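Side-chain contacts in WbbZ protein (Klebsiella pneumoniae subsp. pneumoniae NTUH-K2044, PDB 6X1L), which is of unknown function but belongs to the polysaccharide pyruvyl transferase family and may therefore attach pyruvyl groups to sugars of a polysaccharide: residues 17-21 and 22-26; 61-64 and 65-68. All coordinates share one frame; numbering follows the deposited sequence.

From the N terminus, contact 1 (17-26) comes first. It makes the turn from helix 6-21 into strand 23-27. The chain then runs through helix 33-48 and strand 53-55. Contact 2 (61-68) closes the end of the loop that leads from there into strand 67-71. The two turns follow in series and neither nests nor crosses the other. They meet because strands 23-27 and 67-71 are parallel neighbours in the six-stranded sheet. Arg-23 NE forms a salt bridge with Asp-67 OD1 (2.9 Å), and Val-25 N probably hydrogen-bonds to Ile-68 O. The His-22 side chain also packs on Thr-66 and Ile-68. Both turns thus lie at the end of the sheet where these two strands begin.

Contact 1: 17-21 and 22-26; sequences SYHLS and HRFVY
Tyr-18 O is gripped by two backbone donors, Ser-21 N and His-22 N. The bond from His-22 N to Tyr-18 O is 3.0 Å long and comes in nearly along the C=O axis (167°). The two bonds carry the chain out of helix 6-21 and round to strand 23-27.

Beyond the turn, the Phe-24 ring reaches back to the end of the helix. His-19 meets it in a T-shaped stack. The edge at His-19 CD2 sits over the centre of the Phe-24 face, and the ring centroids are 5.0 Å apart with planes at 84°. With CG anti to the backbone N (chi1 -165°), the imidazole swings over that face, and its NE2 hydrogen-bonds to Thr-52 O. Tyr-18 adds only its CB, which lies 4.0 Å from Phe-24 CE1; its phenol leads away.

His-22 turns its ring back over the preceding peptide. Ser-21 CB lies 3.3 Å from His-22 ND1, a buried nitrogen with no polar partner in the model. The same ring meets that of His-97.

This is a helix-to-strand turn of a parallel alpha/beta domain, consistent with a Rossmann-like half of the GT-B type.

Contact 2: 61-64 and 65-68; sequences RYSS and ETDI
Ser-63 and Asp-67 pinch together a tight surface turn, where the loop after strand 53-55 enters strand 67-71. Two hydrogen bonds join these residues. Asp-67 N gives a bond to Ser-63 O, four residues back, of 3.2 Å. In return, Ser-63 N points to Asp-67 OD2 at 2.9 Å, and this bond is nearly straight (171°). It meets the carboxylate from above its plane, 53° out of it. With CG beside its own backbone N (chi1 -74°), Asp-67 turns its carboxylate back to the start of the turn. Its other oxygen, OD1, is taken by Arg-23 of strand 23-27. The carboxylate therefore couples the turn to the sheet.

The hydroxyl of Ser-63 lies over one face of the turn. It accepts a bond from Glu-65 N (3.3 Å to Ser-63 OG). It also shares a hydrogen bond with the hydroxyl of Thr-66, with Ser-63 OG and Thr-66 OG1 2.9 Å apart. Thr-66 OG1 sits between its own N and carbonyl carbon, which faces it toward the serine.

Tyr-62 crosses Asp-67 at about a right angle. Its CB is 3.3 Å from Asp-67 OD2, which lies at the edge of the phenol ring. The far end leads away: Tyr-62 OH bonds to Arg-57 N, and the ring meets Phe-96.

The Ser-63 O bond to Asp-67 N defines an alpha-turn, and the Ser-63 hydroxyl adds an ST turn within it, at the entry to a strand of the parallel alpha/beta domain.

Contact 1: 17-21 and 22-26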
loop_
_atom_site.group_PDB
_atom_site.type_symbol
_atom_site.label_atom_id
_atom_site.label_comp_id
_atom_site.label_asym_id
_atom_site.label_seq_id
_atom_site.Cartn_x
_atom_site.Cartn_y
_atom_site.Cartn_z
ATOM N N SER A 17 7.609 -32.905 1.341
ATOM C CA SER A 17 8.583 -33.961 1.075
ATOM C C SER A 17 9.972 -33.383 0.831
ATOM O O SER A 17 10.965 -33.896 1.356
ATOM C CB SER A 17 8.133 -34.797 -0.121
ATOM O OG SER A 17 9.092 -35.797 -0.423
ATOM N N TYR A 18 10.058 -32.298 0.054
ATOM C CA TYR A 18 11.343 -31.644 -0.166
ATOM C C TYR A 18 11.906 -31.063 1.123
ATOM O O TYR A 18 13.129 -31.012 1.299
ATOM C CB TYR A 18 11.204 -30.535 -1.205
ATOM C CG TYR A 18 10.796 -31.001 -2.581
ATOM C CD1 TYR A 18 11.378 -32.117 -3.164
ATOM C CD2 TYR A 18 9.827 -30.317 -3.299
ATOM C CE1 TYR A 18 11.004 -32.537 -4.427
ATOM C CE2 TYR A 18 9.447 -30.727 -4.555
ATOM C CZ TYR A 18 10.034 -31.834 -5.115
ATOM O OH TYR A 18 9.646 -32.232 -6.370
ATOM N N HIS A 19 11.033 -30.615 2.029
ATOM C CA HIS A 19 11.491 -29.965 3.252
ATOM C C HIS A 19 12.174 -30.949 4.192
ATOM O O HIS A 19 13.043 -30.555 4.978
ATOM C CB HIS A 19 10.312 -29.289 3.951
ATOM C CG HIS A 19 10.713 -28.309 5.009
ATOM N ND1 HIS A 19 10.747 -28.631 6.348
ATOM C CD2 HIS A 19 11.089 -27.010 4.924
ATOM C CE1 HIS A 19 11.129 -27.574 7.043
ATOM N NE2 HIS A 19 11.344 -26.578 6.203
ATOM N N LEU A 20 11.798 -32.228 4.131
ATOM C CA LEU A 20 12.482 -33.228 4.943
ATOM C C LEU A 20 13.933 -33.396 4.519
ATOM O O LEU A 20 14.799 -33.654 5.362
ATOM C CB LEU A 20 11.747 -34.565 4.856
ATOM C CG LEU A 20 10.352 -34.610 5.480
ATOM C CD1 LEU A 20 9.638 -35.896 5.098
ATOM C CD2 LEU A 20 10.443 -34.474 6.992
ATOM N N SER A 21 14.222 -33.236 3.228
ATOM C CA SER A 21 15.539 -33.553 2.688
ATOM C C SER A 21 16.467 -32.346 2.623
ATOM O O SER A 21 17.674 -32.487 2.836
ATOM C CB SER A 21 15.396 -34.164 1.293
ATOM O OG SER A 21 14.543 -35.296 1.320
ATOM N N HIS A 22 15.935 -31.164 2.322
ATOM C CA HIS A 22 16.747 -29.977 2.116
ATOM C C HIS A 22 16.101 -28.792 2.820
ATOM O O HIS A 22 14.902 -28.792 3.109
ATOM C CB HIS A 22 16.919 -29.661 0.620
ATOM C CG HIS A 22 17.324 -30.841 -0.210
ATOM N ND1 HIS A 22 16.412 -31.731 -0.734
ATOM C CD2 HIS A 22 18.544 -31.273 -0.612
ATOM C CE1 HIS A 22 17.050 -32.664 -1.419
ATOM N NE2 HIS A 22 18.345 -32.409 -1.361
ATOM N N ARG A 23 16.904 -27.774 3.096
ATOM C CA ARG A 23 16.364 -26.550 3.666
ATOM C C ARG A 23 16.047 -25.558 2.554
ATOM O O ARG A 23 16.702 -25.530 1.507
ATOM C CB ARG A 23 17.333 -25.935 4.678
ATOM C CG ARG A 23 18.364 -25.017 4.079
ATOM C CD ARG A 23 19.182 -24.323 5.149
ATOM N NE ARG A 23 20.262 -23.541 4.559
ATOM C CZ ARG A 23 21.134 -22.825 5.257
ATOM N NH1 ARG A 23 21.053 -22.785 6.579
ATOM N NH2 ARG A 23 22.085 -22.147 4.630
ATOM N N PHE A 24 15.012 -24.754 2.783
ATOM C CA PHE A 24 14.499 -23.852 1.762
ATOM C C PHE A 24 15.182 -22.494 1.866
ATOM O O PHE A 24 15.231 -21.897 2.946
ATOM C CB PHE A 24 12.985 -23.680 1.900
ATOM C CG PHE A 24 12.189 -24.905 1.544
ATOM C CD1 PHE A 24 12.809 -26.045 1.052
ATOM C CD2 PHE A 24 10.811 -24.908 1.691
ATOM C CE1 PHE A 24 12.070 -27.161 0.725
ATOM C CE2 PHE A 24 10.065 -26.024 1.361
ATOM C CZ PHE A 24 10.696 -27.151 0.880
ATOM N N VAL A 25 15.708 -22.017 0.744
ATOM C CA VAL A 25 16.186 -20.646 0.599
ATOM C C VAL A 25 15.222 -19.959 -0.355
ATOM O O VAL A 25 15.147 -20.323 -1.536
ATOM C CB VAL A 25 17.625 -20.589 0.071
ATOM C CG1 VAL A 25 18.092 -19.144 -0.029
ATOM C CG2 VAL A 25 18.555 -21.407 0.958
ATOM N N TYR A 26 14.474 -18.977 0.143
ATOM C CA TYR A 26 13.337 -18.425 -0.582
ATOM C C TYR A 26 13.651 -17.032 -1.106
ATOM O O TYR A 26 14.121 -16.169 -0.355
ATOM C CB TYR A 26 12.090 -18.388 0.306
ATOM C CG TYR A 26 10.906 -17.688 -0.327
ATOM C CD1 TYR A 26 10.237 -18.251 -1.403
ATOM C CD2 TYR A 26 10.452 -16.463 0.159
ATOM C CE1 TYR A 26 9.155 -17.619 -1.986
ATOM C CE2 TYR A 26 9.368 -15.822 -0.415
ATOM C CZ TYR A 26 8.723 -16.406 -1.487
ATOM O OH TYR A 26 7.646 -15.779 -2.066
#

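Contact 2: 61-64 and 65-68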
loop_
_atom_site.group_PDB
_atom_site.type_symbol
_atom_site.label_atom_id
_atom_site.label_comp_id
_atom_site.label_asym_id
_atom_site.label_seq_id
_atom_site.Cartn_x
_atom_site.Cartn_y
_atom_site.Cartn_z
ATOM N N ARG A 61 26.821 -17.740 1.547
ATOM C CA ARG A 61 27.259 -19.008 0.979
ATOM C C ARG A 61 26.236 -20.089 1.299
ATOM O O ARG A 61 25.926 -20.334 2.470
ATOM C CB ARG A 61 28.640 -19.386 1.512
ATOM C CG ARG A 61 28.833 -19.086 2.987
ATOM C CD ARG A 61 30.249 -19.406 3.436
ATOM N NE ARG A 61 30.538 -20.835 3.364
ATOM C CZ ARG A 61 30.327 -21.689 4.361
ATOM N NH1 ARG A 61 29.824 -21.258 5.509
ATOM N NH2 ARG A 61 30.619 -22.975 4.211
ATOM N N TYR A 62 25.709 -20.726 0.259
ATOM C CA TYR A 62 24.758 -21.815 0.403
ATOM C C TYR A 62 25.384 -23.124 -0.062
ATOM O O TYR A 62 26.386 -23.142 -0.783
ATOM C CB TYR A 62 23.475 -21.532 -0.385
ATOM C CG TYR A 62 22.778 -20.255 0.033
ATOM C CD1 TYR A 62 22.104 -20.174 1.244
ATOM C CD2 TYR A 62 22.797 -19.133 -0.783
ATOM C CE1 TYR A 62 21.466 -19.006 1.632
ATOM C CE2 TYR A 62 22.162 -17.961 -0.405
ATOM C CZ TYR A 62 21.499 -17.905 0.803
ATOM O OH TYR A 62 20.866 -16.742 1.180
ATOM N N SER A 63 24.775 -24.226 0.365
ATOM C CA SER A 63 25.300 -25.556 0.084
ATOM C C SER A 63 24.772 -26.048 -1.259
ATOM O O SER A 63 23.556 -26.128 -1.465
ATOM C CB SER A 63 24.916 -26.524 1.200
ATOM O OG SER A 63 25.271 -27.853 0.862
ATOM N N SER A 64 25.688 -26.388 -2.165
ATOM C CA SER A 64 25.328 -26.940 -3.465
ATOM C C SER A 64 24.795 -28.364 -3.380
ATOM O O SER A 64 24.515 -28.964 -4.424
ATOM C CB SER A 64 26.542 -26.897 -4.396
ATOM O OG SER A 64 26.256 -27.512 -5.639
ATOM N N GLU A 65 24.652 -28.920 -2.180
ATOM C CA GLU A 65 24.164 -30.278 -2.000
ATOM C C GLU A 65 22.909 -30.374 -1.146
ATOM O O GLU A 65 22.094 -31.269 -1.379
ATOM C CB GLU A 65 25.259 -31.154 -1.372
ATOM C CG GLU A 65 24.900 -32.628 -1.273
ATOM C CD GLU A 65 25.959 -33.437 -0.553
ATOM O OE1 GLU A 65 26.015 -34.668 -0.762
ATOM O OE2 GLU A 65 26.735 -32.840 0.221
ATOM N N THR A 66 22.719 -29.476 -0.178
ATOM C CA THR A 66 21.608 -29.585 0.757
ATOM C C THR A 66 20.689 -28.368 0.787
ATOM O O THR A 66 19.711 -28.376 1.543
ATOM C CB THR A 66 22.133 -29.856 2.175
ATOM O OG1 THR A 66 23.078 -28.841 2.540
ATOM C CG2 THR A 66 22.808 -31.221 2.241
ATOM N N ASP A 67 20.961 -27.331 -0.001
ATOM C CA ASP A 67 20.105 -26.152 -0.064
ATOM C C ASP A 67 19.346 -26.135 -1.382
ATOM O O ASP A 67 19.929 -26.373 -2.445
ATOM C CB ASP A 67 20.915 -24.862 0.090
ATOM C CG ASP A 67 21.374 -24.632 1.512
ATOM O OD1 ASP A 67 20.878 -25.331 2.416
ATOM O OD2 ASP A 67 22.236 -23.757 1.726
ATOM N N ILE A 68 18.052 -25.849 -1.304
ATOM C CA ILE A 68 17.188 -25.708 -2.466
ATOM C C ILE A 68 16.709 -24.264 -2.532
ATOM O O ILE A 68 16.221 -23.722 -1.533
ATOM C CB ILE A 68 15.993 -26.677 -2.398
ATOM C CG1 ILE A 68 16.463 -28.112 -2.659
ATOM C CG2 ILE A 68 14.910 -26.264 -3.379
ATOM C CD1 ILE A 68 15.348 -29.131 -2.641
#